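Local coordinates for protein CalS13 (Micromonospora echinospora, PDB 4ZAS) that probably acts as a pyridoxal phosphate-dependent sugar aminotransferase of the DegT/DnrJ/EryC1 family, working on a dTDP-linked 4-keto-6-deoxy sugar, at residues 78-83 against 269-274; 164-169 against 319-324; 169-174 against 201-206. All blocks are in the same frame, centred on the assembly; numbering follows the deposited sequence.

Contact 1 of 3, residues 78-83 against 269-274; sequences SVNCGT and YRFILN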
loop_
_atom_site.group_PDB
_atom_site.type_symbol
_atom_site.label_atom_id
_atom_site.label_comp_id
_atom_site.label_asym_id
_atom_site.label_seq_id
_atom_site.Cartn_x
_atom_site.Cartn_y
_atom_site.Cartn_z
ATOM N N SER A 78 0.316 2.014 -12.782
ATOM C CA SER A 78 0.517 0.861 -11.896
ATOM C C SER A 78 0.450 1.296 -10.413
ATOM O O SER A 78 0.703 2.474 -10.077
ATOM C CB SER A 78 1.854 0.168 -12.196
ATOM O OG SER A 78 2.970 1.029 -11.928
ATOM N N VAL A 79 0.042 0.367 -9.543
ATOM C CA VAL A 79 -0.051 0.619 -8.098
ATOM C C VAL A 79 0.341 -0.666 -7.367
ATOM O O VAL A 79 0.450 -1.710 -7.993
ATOM C CB VAL A 79 -1.457 1.087 -7.669
ATOM C CG1 VAL A 79 -1.702 2.582 -7.977
ATOM C CG2 VAL A 79 -2.529 0.180 -8.290
ATOM N N ASN A 80 0.537 -0.597 -6.047
ATOM C CA ASN A 80 1.124 -1.732 -5.332
ATOM C C ASN A 80 0.084 -2.806 -4.945
ATOM O O ASN A 80 0.451 -3.823 -4.362
ATOM C CB ASN A 80 1.958 -1.272 -4.097
ATOM C CG ASN A 80 1.162 -0.462 -3.072
ATOM O OD1 ASN A 80 -0.042 -0.245 -3.199
ATOM N ND2 ASN A 80 1.855 -0.036 -2.017
ATOM N N CYS A 81 -1.193 -2.548 -5.236
ATOM C CA CYS A 81 -2.278 -3.553 -5.197
ATOM C C CYS A 81 -3.576 -2.968 -5.754
ATOM O O CYS A 81 -3.697 -1.751 -5.915
ATOM C CB CYS A 81 -2.534 -4.091 -3.781
ATOM S SG CYS A 81 -2.978 -2.892 -2.543
ATOM N N GLY A 82 -4.552 -3.838 -6.017
ATOM C CA GLY A 82 -5.834 -3.426 -6.558
ATOM C C GLY A 82 -6.642 -2.544 -5.621
ATOM O O GLY A 82 -7.302 -1.596 -6.046
ATOM N N THR A 83 -6.612 -2.867 -4.336
ATOM C CA THR A 83 -7.325 -2.086 -3.340
ATOM C C THR A 83 -6.787 -0.647 -3.315
ATOM O O THR A 83 -7.544 0.320 -3.166
ATOM C CB THR A 83 -7.196 -2.722 -1.962
ATOM O OG1 THR A 83 -7.505 -4.117 -2.042
ATOM C CG2 THR A 83 -8.108 -2.049 -0.972
ATOM N N TYR A 269 -0.557 9.713 -1.835
ATOM C CA TYR A 269 -0.378 8.462 -1.131
ATOM C C TYR A 269 0.947 7.885 -1.568
ATOM O O TYR A 269 1.704 8.528 -2.300
ATOM C CB TYR A 269 -1.536 7.498 -1.429
ATOM C CG TYR A 269 -2.922 8.127 -1.297
ATOM C CD1 TYR A 269 -3.459 8.914 -2.317
ATOM C CD2 TYR A 269 -3.674 7.969 -0.128
ATOM C CE1 TYR A 269 -4.698 9.504 -2.180
ATOM C CE2 TYR A 269 -4.925 8.559 0.007
ATOM C CZ TYR A 269 -5.423 9.322 -1.022
ATOM O OH TYR A 269 -6.653 9.916 -0.893
ATOM N N ARG A 270 1.227 6.667 -1.128
ATOM C CA ARG A 270 2.477 6.006 -1.466
ATOM C C ARG A 270 2.098 4.619 -1.976
ATOM O O ARG A 270 2.105 3.630 -1.236
ATOM C CB ARG A 270 3.403 6.001 -0.242
ATOM C CG ARG A 270 4.541 5.000 -0.173
ATOM C CD ARG A 270 5.505 5.068 -1.317
ATOM N NE ARG A 270 6.824 4.627 -0.859
ATOM C CZ ARG A 270 7.439 3.514 -1.237
ATOM N NH1 ARG A 270 6.869 2.684 -2.097
ATOM N NH2 ARG A 270 8.635 3.239 -0.745
ATOM N N PHE A 271 1.741 4.589 -3.259
ATOM C CA PHE A 271 1.064 3.468 -3.887
ATOM C C PHE A 271 1.839 2.892 -5.070
ATOM O O PHE A 271 1.338 2.024 -5.761
ATOM C CB PHE A 271 -0.320 3.902 -4.392
ATOM C CG PHE A 271 -1.372 4.046 -3.312
ATOM C CD1 PHE A 271 -1.194 3.486 -2.058
ATOM C CD2 PHE A 271 -2.558 4.733 -3.572
ATOM C CE1 PHE A 271 -2.181 3.621 -1.071
ATOM C CE2 PHE A 271 -3.533 4.871 -2.591
ATOM C CZ PHE A 271 -3.340 4.319 -1.334
ATOM N N ILE A 272 3.073 3.328 -5.278
ATOM C CA ILE A 272 3.817 2.901 -6.456
ATOM C C ILE A 272 4.094 1.392 -6.452
ATOM O O ILE A 272 4.218 0.774 -5.396
ATOM C CB ILE A 272 5.119 3.711 -6.582
ATOM C CG1 ILE A 272 5.966 3.577 -5.321
ATOM C CG2 ILE A 272 4.799 5.175 -6.798
ATOM C CD1 ILE A 272 7.421 3.903 -5.540
ATOM N N LEU A 273 4.165 0.816 -7.651
ATOM C CA LEU A 273 4.572 -0.574 -7.860
ATOM C C LEU A 273 6.066 -0.582 -8.079
ATOM O O LEU A 273 6.568 0.245 -8.830
ATOM C CB LEU A 273 3.858 -1.166 -9.082
ATOM C CG LEU A 273 4.197 -2.601 -9.491
ATOM C CD1 LEU A 273 3.446 -3.574 -8.612
ATOM C CD2 LEU A 273 3.895 -2.875 -10.968
ATOM N N ASN A 274 6.789 -1.534 -7.501
ATOM C CA ASN A 274 8.239 -1.456 -7.627
ATOM C C ASN A 274 8.771 -2.263 -8.800
ATOM O O ASN A 274 8.014 -2.973 -9.476
ATOM C CB ASN A 274 8.932 -1.871 -6.319
ATOM C CG ASN A 274 8.761 -3.345 -5.959
ATOM O OD1 ASN A 274 8.401 -4.209 -6.785
ATOM N ND2 ASN A 274 9.067 -3.646 -4.690
HETATM O O HOH W 1 4.091 2.477 -9.582
HETATM O O HOH W 2 0.770 1.575 0.760
#

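Contact 2 of 3, residues 164-169 against 319-324; sequences LGYPVD and DDREPA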
loop_
_atom_site.group_PDB
_atom_site.type_symbol
_atom_site.label_atom_id
_atom_site.label_comp_id
_atom_site.label_asym_id
_atom_site.label_seq_id
_atom_site.Cartn_x
_atom_site.Cartn_y
_atom_site.Cartn_z
ATOM N N LEU A 164 -16.121 -12.263 -11.140
ATOM C CA LEU A 164 -15.499 -13.403 -11.825
ATOM C C LEU A 164 -15.016 -13.077 -13.231
ATOM O O LEU A 164 -14.626 -13.970 -13.972
ATOM C CB LEU A 164 -16.470 -14.575 -11.869
ATOM C CG LEU A 164 -16.950 -14.927 -10.466
ATOM C CD1 LEU A 164 -18.000 -15.999 -10.526
ATOM C CD2 LEU A 164 -15.769 -15.356 -9.587
ATOM N N GLY A 165 -15.011 -11.800 -13.588
ATOM C CA GLY A 165 -14.630 -11.399 -14.932
ATOM C C GLY A 165 -15.776 -11.436 -15.930
ATOM O O GLY A 165 -15.556 -11.412 -17.148
ATOM N N TYR A 166 -17.007 -11.508 -15.427
ATOM C CA TYR A 166 -18.175 -11.384 -16.289
ATOM C C TYR A 166 -18.554 -9.914 -16.347
ATOM O O TYR A 166 -18.920 -9.322 -15.338
ATOM C CB TYR A 166 -19.372 -12.250 -15.809
ATOM C CG TYR A 166 -20.557 -12.181 -16.749
ATOM C CD1 TYR A 166 -20.688 -13.070 -17.818
ATOM C CD2 TYR A 166 -21.532 -11.202 -16.599
ATOM C CE1 TYR A 166 -21.779 -13.000 -18.701
ATOM C CE2 TYR A 166 -22.625 -11.126 -17.474
ATOM C CZ TYR A 166 -22.742 -12.024 -18.524
ATOM O OH TYR A 166 -23.819 -11.933 -19.385
ATOM N N PRO A 167 -18.440 -9.318 -17.526
ATOM C CA PRO A 167 -18.660 -7.875 -17.677
ATOM C C PRO A 167 -20.063 -7.369 -17.355
ATOM O O PRO A 167 -21.060 -7.862 -17.879
ATOM C CB PRO A 167 -18.355 -7.630 -19.155
ATOM C CG PRO A 167 -17.417 -8.751 -19.532
ATOM C CD PRO A 167 -17.909 -9.942 -18.749
ATOM N N VAL A 168 -20.120 -6.351 -16.506
ATOM C CA VAL A 168 -21.324 -5.543 -16.338
ATOM C C VAL A 168 -21.776 -4.987 -17.695
ATOM O O VAL A 168 -20.945 -4.723 -18.569
ATOM C CB VAL A 168 -21.045 -4.417 -15.337
ATOM C CG1 VAL A 168 -22.206 -3.432 -15.266
ATOM C CG2 VAL A 168 -20.735 -5.020 -13.967
ATOM N N ASP A 169 -23.080 -4.842 -17.905
ATOM C CA ASP A 169 -23.552 -4.192 -19.125
ATOM C C ASP A 169 -23.209 -2.714 -19.070
ATOM O O ASP A 169 -23.989 -1.923 -18.559
ATOM C CB ASP A 169 -25.060 -4.345 -19.301
ATOM C CG ASP A 169 -25.516 -3.939 -20.683
ATOM O OD1 ASP A 169 -25.448 -2.736 -21.011
ATOM O OD2 ASP A 169 -25.959 -4.827 -21.442
ATOM N N ASP A 319 -24.076 -12.734 -25.629
ATOM C CA ASP A 319 -23.272 -12.929 -26.832
ATOM C C ASP A 319 -22.299 -11.787 -27.049
ATOM O O ASP A 319 -21.289 -11.935 -27.744
ATOM C CB ASP A 319 -24.176 -13.009 -28.060
ATOM C CG ASP A 319 -25.049 -14.233 -28.059
ATOM O OD1 ASP A 319 -24.615 -15.281 -27.536
ATOM O OD2 ASP A 319 -26.178 -14.145 -28.587
ATOM N N ASP A 320 -22.608 -10.642 -26.449
ATOM C CA ASP A 320 -21.913 -9.415 -26.791
ATOM C C ASP A 320 -20.769 -9.145 -25.824
ATOM O O ASP A 320 -20.331 -8.004 -25.678
ATOM C CB ASP A 320 -22.898 -8.246 -26.806
ATOM C CG ASP A 320 -23.428 -7.899 -25.411
ATOM O OD1 ASP A 320 -23.233 -8.685 -24.441
ATOM O OD2 ASP A 320 -24.068 -6.832 -25.294
ATOM N N ARG A 321 -20.312 -10.184 -25.141
ATOM C CA ARG A 321 -19.170 -10.039 -24.238
ATOM C C ARG A 321 -18.487 -11.375 -24.073
ATOM O O ARG A 321 -19.091 -12.409 -24.275
ATOM C CB ARG A 321 -19.588 -9.490 -22.870
ATOM C CG ARG A 321 -20.331 -10.467 -21.986
ATOM C CD ARG A 321 -21.175 -9.725 -20.974
ATOM N NE ARG A 321 -22.240 -9.012 -21.669
ATOM C CZ ARG A 321 -23.203 -8.330 -21.064
ATOM N NH1 ARG A 321 -23.219 -8.270 -19.747
ATOM N NH2 ARG A 321 -24.156 -7.721 -21.775
ATOM N N GLU A 322 -17.214 -11.336 -23.715
ATOM C CA GLU A 322 -16.402 -12.534 -23.561
ATOM C C GLU A 322 -15.790 -12.586 -22.169
ATOM O O GLU A 322 -14.749 -11.983 -21.920
ATOM C CB GLU A 322 -15.317 -12.566 -24.623
ATOM C CG GLU A 322 -15.180 -13.880 -25.327
ATOM C CD GLU A 322 -14.177 -13.794 -26.448
ATOM O OE1 GLU A 322 -13.724 -12.665 -26.753
ATOM O OE2 GLU A 322 -13.825 -14.852 -27.005
ATOM N N PRO A 323 -16.454 -13.293 -21.251
ATOM C CA PRO A 323 -16.062 -13.382 -19.842
ATOM C C PRO A 323 -14.700 -14.022 -19.636
ATOM O O PRO A 323 -14.227 -14.765 -20.498
ATOM C CB PRO A 323 -17.163 -14.243 -19.228
ATOM C CG PRO A 323 -18.309 -14.088 -20.134
ATOM C CD PRO A 323 -17.749 -13.944 -21.504
ATOM N N ALA A 324 -14.082 -13.725 -18.493
ATOM C CA ALA A 324 -12.743 -14.225 -18.180
ATOM C C ALA A 324 -12.795 -15.492 -17.352
ATOM O O ALA A 324 -11.806 -16.216 -17.279
ATOM C CB ALA A 324 -11.920 -13.158 -17.447
#

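Contact 3 of 3, residues 169-174 against 201-206; sequences DLNRLR and TYRGAP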
loop_
_atom_site.group_PDB
_atom_site.type_symbol
_atom_site.label_atom_id
_atom_site.label_comp_id
_atom_site.label_asym_id
_atom_site.label_seq_id
_atom_site.Cartn_x
_atom_site.Cartn_y
_atom_site.Cartn_z
ATOM N N ASP A 169 -23.080 -4.842 -17.905
ATOM C CA ASP A 169 -23.552 -4.192 -19.125
ATOM C C ASP A 169 -23.209 -2.714 -19.070
ATOM O O ASP A 169 -23.989 -1.923 -18.559
ATOM C CB ASP A 169 -25.060 -4.345 -19.301
ATOM C CG ASP A 169 -25.516 -3.939 -20.683
ATOM O OD1 ASP A 169 -25.448 -2.736 -21.011
ATOM O OD2 ASP A 169 -25.959 -4.827 -21.442
ATOM N N LEU A 170 -22.060 -2.329 -19.608
ATOM C CA LEU A 170 -21.574 -0.967 -19.400
ATOM C C LEU A 170 -22.422 0.048 -20.178
ATOM O O LEU A 170 -22.647 1.168 -19.723
ATOM C CB LEU A 170 -20.078 -0.865 -19.765
ATOM C CG LEU A 170 -19.099 -1.662 -18.870
ATOM C CD1 LEU A 170 -17.636 -1.587 -19.341
ATOM C CD2 LEU A 170 -19.199 -1.288 -17.398
ATOM N N ASN A 171 -22.934 -0.368 -21.323
ATOM C CA ASN A 171 -23.815 0.469 -22.132
ATOM C C ASN A 171 -25.034 0.922 -21.322
ATOM O O ASN A 171 -25.435 2.088 -21.342
ATOM C CB ASN A 171 -24.292 -0.324 -23.344
ATOM C CG ASN A 171 -23.292 -0.334 -24.455
ATOM O OD1 ASN A 171 -22.144 0.079 -24.272
ATOM N ND2 ASN A 171 -23.690 -0.875 -25.600
ATOM N N ARG A 172 -25.616 -0.021 -20.598
ATOM C CA ARG A 172 -26.764 0.261 -19.768
ATOM C C ARG A 172 -26.358 1.143 -18.595
ATOM O O ARG A 172 -27.046 2.101 -18.268
ATOM C CB ARG A 172 -27.380 -1.059 -19.280
ATOM C CG ARG A 172 -28.597 -0.919 -18.402
ATOM C CD ARG A 172 -29.727 -0.220 -19.138
ATOM N NE ARG A 172 -30.854 -0.038 -18.237
ATOM C CZ ARG A 172 -31.837 0.832 -18.424
ATOM N NH1 ARG A 172 -31.856 1.620 -19.499
ATOM N NH2 ARG A 172 -32.802 0.910 -17.520
ATOM N N LEU A 173 -25.226 0.811 -17.977
ATOM C CA LEU A 173 -24.714 1.559 -16.838
ATOM C C LEU A 173 -24.568 3.021 -17.206
ATOM O O LEU A 173 -24.979 3.902 -16.449
ATOM C CB LEU A 173 -23.372 0.993 -16.376
ATOM C CG LEU A 173 -22.621 1.811 -15.320
ATOM C CD1 LEU A 173 -23.372 1.803 -14.001
ATOM C CD2 LEU A 173 -21.219 1.274 -15.154
ATOM N N ARG A 174 -24.027 3.261 -18.399
ATOM C CA ARG A 174 -23.813 4.614 -18.893
ATOM C C ARG A 174 -25.142 5.306 -19.134
ATOM O O ARG A 174 -25.327 6.445 -18.722
ATOM C CB ARG A 174 -22.978 4.597 -20.181
ATOM C CG ARG A 174 -22.619 5.977 -20.717
ATOM C CD ARG A 174 -21.425 5.954 -21.668
ATOM N NE ARG A 174 -20.627 7.146 -21.447
ATOM C CZ ARG A 174 -19.490 7.200 -20.772
ATOM N NH1 ARG A 174 -18.934 6.098 -20.299
ATOM N NH2 ARG A 174 -18.878 8.368 -20.625
ATOM N N THR A 201 -13.576 -9.156 -22.135
ATOM C CA THR A 201 -13.863 -8.292 -23.262
ATOM C C THR A 201 -15.351 -7.936 -23.233
ATOM O O THR A 201 -16.169 -8.741 -22.806
ATOM C CB THR A 201 -13.432 -8.968 -24.582
ATOM O OG1 THR A 201 -12.535 -8.099 -25.276
ATOM C CG2 THR A 201 -14.608 -9.313 -25.482
ATOM N N TYR A 202 -15.689 -6.703 -23.603
ATOM C CA TYR A 202 -17.082 -6.274 -23.648
ATOM C C TYR A 202 -17.417 -5.517 -24.928
ATOM O O TYR A 202 -16.783 -4.527 -25.273
ATOM C CB TYR A 202 -17.430 -5.432 -22.424
ATOM C CG TYR A 202 -18.821 -4.843 -22.495
ATOM C CD1 TYR A 202 -19.946 -5.638 -22.336
ATOM C CD2 TYR A 202 -19.008 -3.490 -22.715
ATOM C CE1 TYR A 202 -21.222 -5.092 -22.401
ATOM C CE2 TYR A 202 -20.274 -2.937 -22.779
ATOM C CZ TYR A 202 -21.375 -3.736 -22.627
ATOM O OH TYR A 202 -22.628 -3.166 -22.699
ATOM N N ARG A 203 -18.422 -6.008 -25.636
ATOM C CA ARG A 203 -18.797 -5.451 -26.916
ATOM C C ARG A 203 -17.610 -5.408 -27.867
ATOM O O ARG A 203 -17.491 -4.516 -28.685
ATOM C CB ARG A 203 -19.370 -4.052 -26.706
ATOM C CG ARG A 203 -20.684 -4.063 -25.957
ATOM C CD ARG A 203 -21.724 -3.636 -26.905
ATOM N NE ARG A 203 -22.818 -4.571 -27.033
ATOM C CZ ARG A 203 -23.727 -4.478 -27.988
ATOM N NH1 ARG A 203 -23.621 -3.518 -28.898
ATOM N NH2 ARG A 203 -24.710 -5.357 -28.049
ATOM N N GLY A 204 -16.757 -6.417 -27.785
ATOM C CA GLY A 204 -15.656 -6.547 -28.718
ATOM C C GLY A 204 -14.371 -5.854 -28.304
ATOM O O GLY A 204 -13.342 -6.031 -28.940
ATOM N N ALA A 205 -14.425 -5.049 -27.247
ATOM C CA ALA A 205 -13.239 -4.307 -26.789
ATOM C C ALA A 205 -12.913 -4.643 -25.344
ATOM O O ALA A 205 -13.815 -4.854 -24.525
ATOM C CB ALA A 205 -13.443 -2.804 -26.954
ATOM N N PRO A 206 -11.619 -4.661 -25.010
ATOM C CA PRO A 206 -11.209 -4.937 -23.629
ATOM C C PRO A 206 -11.720 -3.940 -22.596
ATOM O O PRO A 206 -11.981 -2.780 -22.893
ATOM C CB PRO A 206 -9.665 -4.900 -23.702
ATOM C CG PRO A 206 -9.318 -4.356 -25.029
ATOM C CD PRO A 206 -10.479 -4.665 -25.939
#

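Contact 1 of 3, residues 78-83 against 269-274
Asn80 and Leu273 lie opposite each other where the end of strand 76-79 meets the loop before helix 275-305, their CA atoms 4.4 Å apart and the two backbones crossing steeply. The backbone of Phe271 and Ile272 fits against Asn80: CB of Asn80 touches Ile272 O at 3.3 Å, while the amide sits against the Phe271 backbone, OD1 oblique to the ring and ND2 on the side of Arg270 O. With CG tucked between the backbone N and the carbonyl carbon (chi1 58°), ND2 reaches a water that also donates to Arg270 O, though its own bond to that water is weak. Phe271 O receives two approaches, a weak hydrogen bond from Asn80 N at 2.8 Å and a CA-H...O contact from Val79 CA at 3.1 Å. Val79 and Phe271 run side by side in the same direction, and Val79 CG1 lies 4.1 Å from Phe271 CB. Leu273 faces the strand, its CD1 against Val79 O and its CB 3.7 Å from Ser78 OG. That hydroxyl is bound to Glu64 and also accepts from a second water. Just beyond, Gly82 N and Thr83 OG1 bind the phosphate of the pyridoxal-lysine at position 222, and Arg270 NH2 reaches the same modified residue of the second subunit; this is the composite active site at the dimer interface of fold-type I aminotransferases, with the cofactor phosphate at a helix N-terminus.

Contact 2 of 3, residues 164-169 against 319-324
Arg321 reaches across to Pro167 and Asp169 with its guanidinium group, which has acceptors on several sides. NE and NH2 both grip Asp320 OD1, each at 3.0 Å and close to the guanidinium plane, NH2 using the syn lone pair of that oxygen. Both bonds to the other segment are weak: NH1 meets Pro167 O at 2.9 Å, and NH2 makes a long ion pair of 3.4 Å with Asp169 OD2, the carboxylate turned 66° from the guanidinium plane and its OD1 capping Arg172 N. The result is a salt-bridge network in which one arginine lies between two carboxylates and would probably offset their mutual repulsion; Asp320 OD2 has a further cation in Arg203. Arg321 belongs to strand 321-322, an outer strand of a small three-stranded antiparallel sheet, and the network ties it to the loop leading into helix 170-180. Tyr166, with CG anti to its backbone N (chi1 -177°), sets one ring face beneath Arg321 CD, 4.1 Å from the centroid in a CH-pi contact, and touches Pro323 CG through CD1 at 3.5 Å. Its hydroxyl is taken up by Glu316. Farther along, Gly165 O accepts from Ala324 N at 3.1 Å. Gly165 has backbone angles that call for glycine, and a CB there would also collide with the Ala324 methyl. Arg296 binds Pro323 O.

Contact 3 of 3, residues 169-174 against 201-206
This is a partly buried contact between the first turn of helix 170-180 and a beta hairpin, carried mainly by a single aromatic side chain, Tyr202, that reaches from the hairpin to the helix N-terminus. An extended first torsion (chi1 174°) carries the ring away from strand 201-202 and sends the hydroxyl out to the helix. There Tyr202 OH accepts a nearly straight hydrogen bond from Asn171 N, 3.1 Å long with an angle of 165° at the hydrogen. Leu170 N lies 3.3 Å from the same oxygen. Asp169, the N-cap residue, binds Arg172 N through OD1 at 2.8 Å, so the phenol and the carboxylate meet neighbouring amides of one helix start. Such a helix end would probably favour electron-rich oxygens, since its first amides lack acceptors within the helix.

On the ring itself, the CB of Leu170 packs against CE2 of Tyr202 at 3.7 Å, the leucine crossing the tyrosine at a slant. Asn171 brings its OD1 to the ring edge, near the ring plane, while its amide stands 81° from that plane. The hairpin holding the tyrosine closes through a type I' beta turn from Tyr202 to Ala205, with Gly204 at a position whose backbone angles suit glycine. Arg203, also in the turn, lays CG over one face of the Tyr202 ring, toward the rim, and sets CD 3.6 Å from Asn171 ND2; the polar partner of its guanidinium is Asp320. A phenylalanine in place of Tyr202 would probably leave Asn171 N without its acceptor at the helix start. His210 meets the tyrosine ring edge-to-face, and its NE2 bonds to Tyr202 O.

Overall arrangement
Contacts 2 and 3 are neighbours, their centres 8 Å apart, while contact 1 lies 26 Å from either and on the opposite side of the chain centre from contact 2. Contacts 2 and 3 share Asp169 and one antiparallel sheet, where strand 201-202 runs between 205-206 and 321-322; Glu322 N probably bonds to Thr201 O. Along the chain the order is 78-83, 164-169, 169-174, 201-206, 269-274, 319-324, so contacts 1 and 2 interlock and contact 3 falls within the spans of both. Contact 1 thus belongs to the cofactor side and dimer interface, whereas contacts 2 and 3 join the small sheet to the start of helix 170-180.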